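Local coordinates for envelopment polyprotein (Bovine Schmallenberg virus BH80/Germany/2011, PDB 7A56) that probably drives fusion of the viral envelope with a host cell membrane as the class II fusion glycoprotein Gc, at residues 148-159 with 170-180. Residues are numbered along the deposited sequence; the frame is centred on the assembly and turned at random.
Sequences GWVTFSKERSSN and INDGCLYGSCQ
Before the bulge, the hydrogen-bonded pairs of these two antiparallel strands are V150 with C179, F152 with G177, and K154 with L175, each satisfying both partners' amide and carbonyl. V150 N meets C179 O at 2.9 Å in the carbonyl plane, whereas F152 N approaches G177 O from above that plane. F152 CG lies between backbone N and carbonyl carbon (chi1 46°), which folds the ring across the neighbouring strand: G177 CA sits over its face, 4.0 Å from the centroid, and C179 SG at its edge.

At E155-R156 the chain turns a corner and a beta bulge shifts the register by one. G173 O accepts a weak bond from R156 N and has a water 2.6 Å from it; R156 N also donates to this water, which lies near E155 OE1, itself an acceptor for C139 N. Pairing resumes where S158 N sits almost on the line of the D172 carbonyl, 2.8 Å from D172 O; N171 N is then shared between S158 O, weakly, and N159 OD1 at 3.1 Å. A second water joins R156 NH1 to N171 OD1, while N171 ND2 donates to W160 O, and R156 NH2 forms a salt bridge with D283, both of the second subunit.

At the other end Q180 CB lies over the five-membered ring of W149.

Disulfides C174-C139 and C179-C299 tie down this bulged antiparallel pair, consistent with the domain II tip of a class II fusion protein.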
loop_
_atom_site.group_PDB
_atom_site.type_symbol
_atom_site.label_atom_id
_atom_site.label_comp_id
_atom_site.label_asym_id
_atom_site.label_seq_id
_atom_site.Cartn_x
_atom_site.Cartn_y
_atom_site.Cartn_z
ATOM N N GLY A 148 9.917 -33.846 5.073
ATOM C CA GLY A 148 9.930 -33.106 3.831
ATOM C C GLY A 148 9.680 -33.944 2.585
ATOM O O GLY A 148 9.498 -33.382 1.508
ATOM N N TRP A 149 9.678 -35.252 2.705
ATOM C CA TRP A 149 9.379 -36.156 1.599
ATOM C C TRP A 149 7.883 -36.444 1.588
ATOM O O TRP A 149 7.267 -36.568 2.655
ATOM C CB TRP A 149 10.171 -37.448 1.779
ATOM C CG TRP A 149 11.626 -37.252 1.600
ATOM C CD1 TRP A 149 12.416 -36.278 2.193
ATOM C CD2 TRP A 149 12.499 -38.032 0.782
ATOM N NE1 TRP A 149 13.732 -36.437 1.807
ATOM C CE2 TRP A 149 13.806 -37.486 0.922
ATOM C CE3 TRP A 149 12.307 -39.135 -0.078
ATOM C CZ2 TRP A 149 14.908 -38.004 0.246
ATOM C CZ3 TRP A 149 13.407 -39.643 -0.754
ATOM C CH2 TRP A 149 14.707 -39.065 -0.577
ATOM N N VAL A 150 7.282 -36.546 0.386
ATOM C CA VAL A 150 5.857 -36.870 0.322
ATOM C C VAL A 150 5.775 -38.379 0.054
ATOM O O VAL A 150 6.716 -38.999 -0.454
ATOM C CB VAL A 150 5.035 -36.060 -0.708
ATOM C CG1 VAL A 150 5.001 -34.536 -0.313
ATOM C CG2 VAL A 150 5.631 -36.167 -2.096
ATOM N N THR A 151 4.670 -38.998 0.463
ATOM C CA THR A 151 4.570 -40.466 0.343
ATOM C C THR A 151 3.629 -40.895 -0.773
ATOM O O THR A 151 2.803 -40.135 -1.281
ATOM C CB THR A 151 4.096 -41.084 1.657
ATOM O OG1 THR A 151 2.860 -40.473 2.016
ATOM C CG2 THR A 151 5.100 -40.821 2.794
ATOM N N PHE A 152 3.747 -42.181 -1.143
ATOM C CA PHE A 152 2.805 -42.752 -2.084
ATOM C C PHE A 152 2.683 -44.236 -1.765
ATOM O O PHE A 152 3.606 -44.836 -1.213
ATOM C CB PHE A 152 3.242 -42.595 -3.554
ATOM C CG PHE A 152 4.699 -42.957 -3.813
ATOM C CD1 PHE A 152 5.075 -44.285 -4.052
ATOM C CD2 PHE A 152 5.676 -41.944 -3.861
ATOM C CE1 PHE A 152 6.387 -44.625 -4.279
ATOM C CE2 PHE A 152 7.015 -42.270 -4.104
ATOM C CZ PHE A 152 7.365 -43.642 -4.306
ATOM N N SER A 153 1.536 -44.818 -2.101
ATOM C CA SER A 153 1.371 -46.261 -1.822
ATOM C C SER A 153 0.201 -46.806 -2.635
ATOM O O SER A 153 -0.718 -46.066 -3.021
ATOM C CB SER A 153 1.143 -46.554 -0.334
ATOM O OG SER A 153 -0.050 -45.913 0.127
ATOM N N LYS A 154 0.215 -48.130 -2.832
ATOM C CA LYS A 154 -0.931 -48.838 -3.388
ATOM C C LYS A 154 -1.108 -50.154 -2.641
ATOM O O LYS A 154 -0.148 -50.931 -2.508
ATOM C CB LYS A 154 -0.756 -49.115 -4.886
ATOM C CG LYS A 154 -1.161 -47.914 -5.781
ATOM C CD LYS A 154 -1.031 -48.186 -7.278
ATOM C CE LYS A 154 -1.416 -46.929 -8.108
ATOM N NZ LYS A 154 -2.892 -46.728 -8.161
ATOM N N GLU A 155 -2.326 -50.360 -2.119
ATOM C CA GLU A 155 -2.744 -51.610 -1.509
ATOM C C GLU A 155 -2.961 -52.649 -2.610
ATOM O O GLU A 155 -3.060 -52.311 -3.802
ATOM C CB GLU A 155 -4.075 -51.459 -0.758
ATOM C CG GLU A 155 -4.165 -50.380 0.305
ATOM C CD GLU A 155 -3.447 -50.701 1.587
ATOM O OE1 GLU A 155 -3.034 -51.859 1.775
ATOM O OE2 GLU A 155 -3.340 -49.781 2.462
ATOM N N ARG A 156 -3.051 -53.893 -2.184
ATOM C CA ARG A 156 -3.466 -55.006 -3.055
ATOM C C ARG A 156 -2.496 -55.181 -4.232
ATOM O O ARG A 156 -2.898 -55.532 -5.343
ATOM C CB ARG A 156 -4.900 -54.774 -3.580
ATOM C CG ARG A 156 -5.980 -54.589 -2.497
ATOM C CD ARG A 156 -7.235 -53.876 -3.061
ATOM N NE ARG A 156 -6.964 -52.439 -3.353
ATOM C CZ ARG A 156 -6.914 -51.948 -4.594
ATOM N NH1 ARG A 156 -7.132 -52.760 -5.635
ATOM N NH2 ARG A 156 -6.658 -50.678 -4.803
ATOM N N SER A 157 -1.194 -54.969 -4.000
ATOM C CA SER A 157 -0.279 -54.999 -5.135
ATOM C C SER A 157 0.170 -56.424 -5.541
ATOM O O SER A 157 0.533 -56.640 -6.724
ATOM C CB SER A 157 0.920 -54.100 -4.825
ATOM O OG SER A 157 1.392 -54.391 -3.516
ATOM N N SER A 158 0.084 -57.417 -4.642
ATOM C CA SER A 158 0.444 -58.793 -4.972
ATOM C C SER A 158 -0.713 -59.454 -5.736
ATOM O O SER A 158 -1.854 -59.455 -5.259
ATOM C CB SER A 158 0.744 -59.604 -3.700
ATOM O OG SER A 158 1.891 -59.077 -3.039
ATOM N N ASN A 159 -0.447 -59.964 -6.930
ATOM C CA ASN A 159 -1.471 -60.721 -7.658
ATOM C C ASN A 159 -0.770 -61.670 -8.591
ATOM O O ASN A 159 0.425 -61.533 -8.854
ATOM C CB ASN A 159 -2.378 -59.807 -8.489
ATOM C CG ASN A 159 -3.506 -59.224 -7.700
ATOM O OD1 ASN A 159 -4.439 -59.923 -7.347
ATOM N ND2 ASN A 159 -3.440 -57.899 -7.443
ATOM N N ILE A 170 -2.809 -62.838 -3.223
ATOM C CA ILE A 170 -3.747 -62.355 -4.233
ATOM C C ILE A 170 -4.499 -61.202 -3.606
ATOM O O ILE A 170 -5.078 -61.364 -2.523
ATOM C CB ILE A 170 -4.750 -63.440 -4.690
ATOM C CG1 ILE A 170 -4.011 -64.664 -5.216
ATOM C CG2 ILE A 170 -5.721 -62.826 -5.723
ATOM C CD1 ILE A 170 -3.186 -64.444 -6.454
ATOM N N ASN A 171 -4.501 -60.057 -4.277
ATOM C CA ASN A 171 -5.224 -58.889 -3.795
ATOM C C ASN A 171 -4.786 -58.535 -2.365
ATOM O O ASN A 171 -5.605 -58.299 -1.467
ATOM C CB ASN A 171 -6.742 -59.123 -3.922
ATOM C CG ASN A 171 -7.247 -58.773 -5.317
ATOM O OD1 ASN A 171 -6.724 -57.837 -5.948
ATOM N ND2 ASN A 171 -8.195 -59.525 -5.834
ATOM N N ASP A 172 -3.458 -58.492 -2.169
ATOM C CA ASP A 172 -2.862 -58.384 -0.842
ATOM C C ASP A 172 -1.489 -57.727 -0.994
ATOM O O ASP A 172 -0.980 -57.546 -2.107
ATOM C CB ASP A 172 -2.809 -59.782 -0.179
ATOM C CG ASP A 172 -2.420 -59.757 1.324
ATOM O OD1 ASP A 172 -2.513 -58.738 2.088
ATOM O OD2 ASP A 172 -1.994 -60.807 1.786
ATOM N N GLY A 173 -0.875 -57.368 0.124
ATOM C CA GLY A 173 0.424 -56.720 0.040
ATOM C C GLY A 173 0.339 -55.247 -0.261
ATOM O O GLY A 173 -0.734 -54.642 -0.378
ATOM N N CYS A 174 1.520 -54.651 -0.425
ATOM C CA CYS A 174 1.575 -53.216 -0.617
ATOM C C CYS A 174 2.851 -52.846 -1.365
ATOM O O CYS A 174 3.878 -53.527 -1.244
ATOM C CB CYS A 174 1.512 -52.502 0.729
ATOM S SG CYS A 174 1.647 -50.614 0.667
ATOM N N LEU A 175 2.782 -51.732 -2.096
ATOM C CA LEU A 175 3.964 -51.125 -2.694
ATOM C C LEU A 175 3.927 -49.669 -2.284
ATOM O O LEU A 175 2.911 -48.992 -2.516
ATOM C CB LEU A 175 3.980 -51.265 -4.223
ATOM C CG LEU A 175 5.085 -50.628 -5.056
ATOM C CD1 LEU A 175 6.438 -51.216 -4.740
ATOM C CD2 LEU A 175 4.795 -50.783 -6.528
ATOM N N TYR A 176 4.990 -49.203 -1.631
ATOM C CA TYR A 176 4.945 -47.826 -1.110
ATOM C C TYR A 176 6.305 -47.151 -1.245
ATOM O O TYR A 176 7.322 -47.795 -1.511
ATOM C CB TYR A 176 4.483 -47.815 0.374
ATOM C CG TYR A 176 5.356 -48.594 1.319
ATOM C CD1 TYR A 176 5.118 -49.955 1.573
ATOM C CD2 TYR A 176 6.409 -47.978 1.990
ATOM C CE1 TYR A 176 5.929 -50.668 2.454
ATOM C CE2 TYR A 176 7.224 -48.689 2.865
ATOM C CZ TYR A 176 6.978 -50.013 3.095
ATOM O OH TYR A 176 7.800 -50.671 3.974
ATOM N N GLY A 177 6.316 -45.836 -1.062
ATOM C CA GLY A 177 7.583 -45.156 -0.957
ATOM C C GLY A 177 7.393 -43.684 -0.639
ATOM O O GLY A 177 6.334 -43.258 -0.153
ATOM N N SER A 178 8.458 -42.925 -0.908
ATOM C CA SER A 178 8.459 -41.476 -0.660
ATOM C C SER A 178 9.360 -40.798 -1.688
ATOM O O SER A 178 10.204 -41.443 -2.331
ATOM C CB SER A 178 8.919 -41.159 0.765
ATOM O OG SER A 178 10.119 -41.845 1.058
ATOM N N CYS A 179 9.238 -39.466 -1.790
ATOM C CA CYS A 179 10.027 -38.792 -2.805
ATOM C C CYS A 179 10.151 -37.309 -2.455
ATOM O O CYS A 179 9.357 -36.781 -1.688
ATOM C CB CYS A 179 9.395 -38.964 -4.202
ATOM S SG CYS A 179 7.705 -38.333 -4.405
ATOM N N GLN A 180 11.132 -36.649 -3.072
ATOM C CA GLN A 180 11.304 -35.194 -2.958
ATOM C C GLN A 180 11.908 -34.710 -4.275
ATOM O O GLN A 180 12.778 -35.398 -4.830
ATOM C CB GLN A 180 12.207 -34.900 -1.758
ATOM C CG GLN A 180 12.318 -33.442 -1.315
ATOM C CD GLN A 180 13.190 -33.380 -0.093
ATOM O OE1 GLN A 180 14.366 -33.712 -0.164
ATOM N NE2 GLN A 180 12.599 -33.024 1.053
HETATM O O HOH W 1 -3.027 -54.488 0.746
HETATM O O HOH W 2 -7.941 -55.492 -6.034
#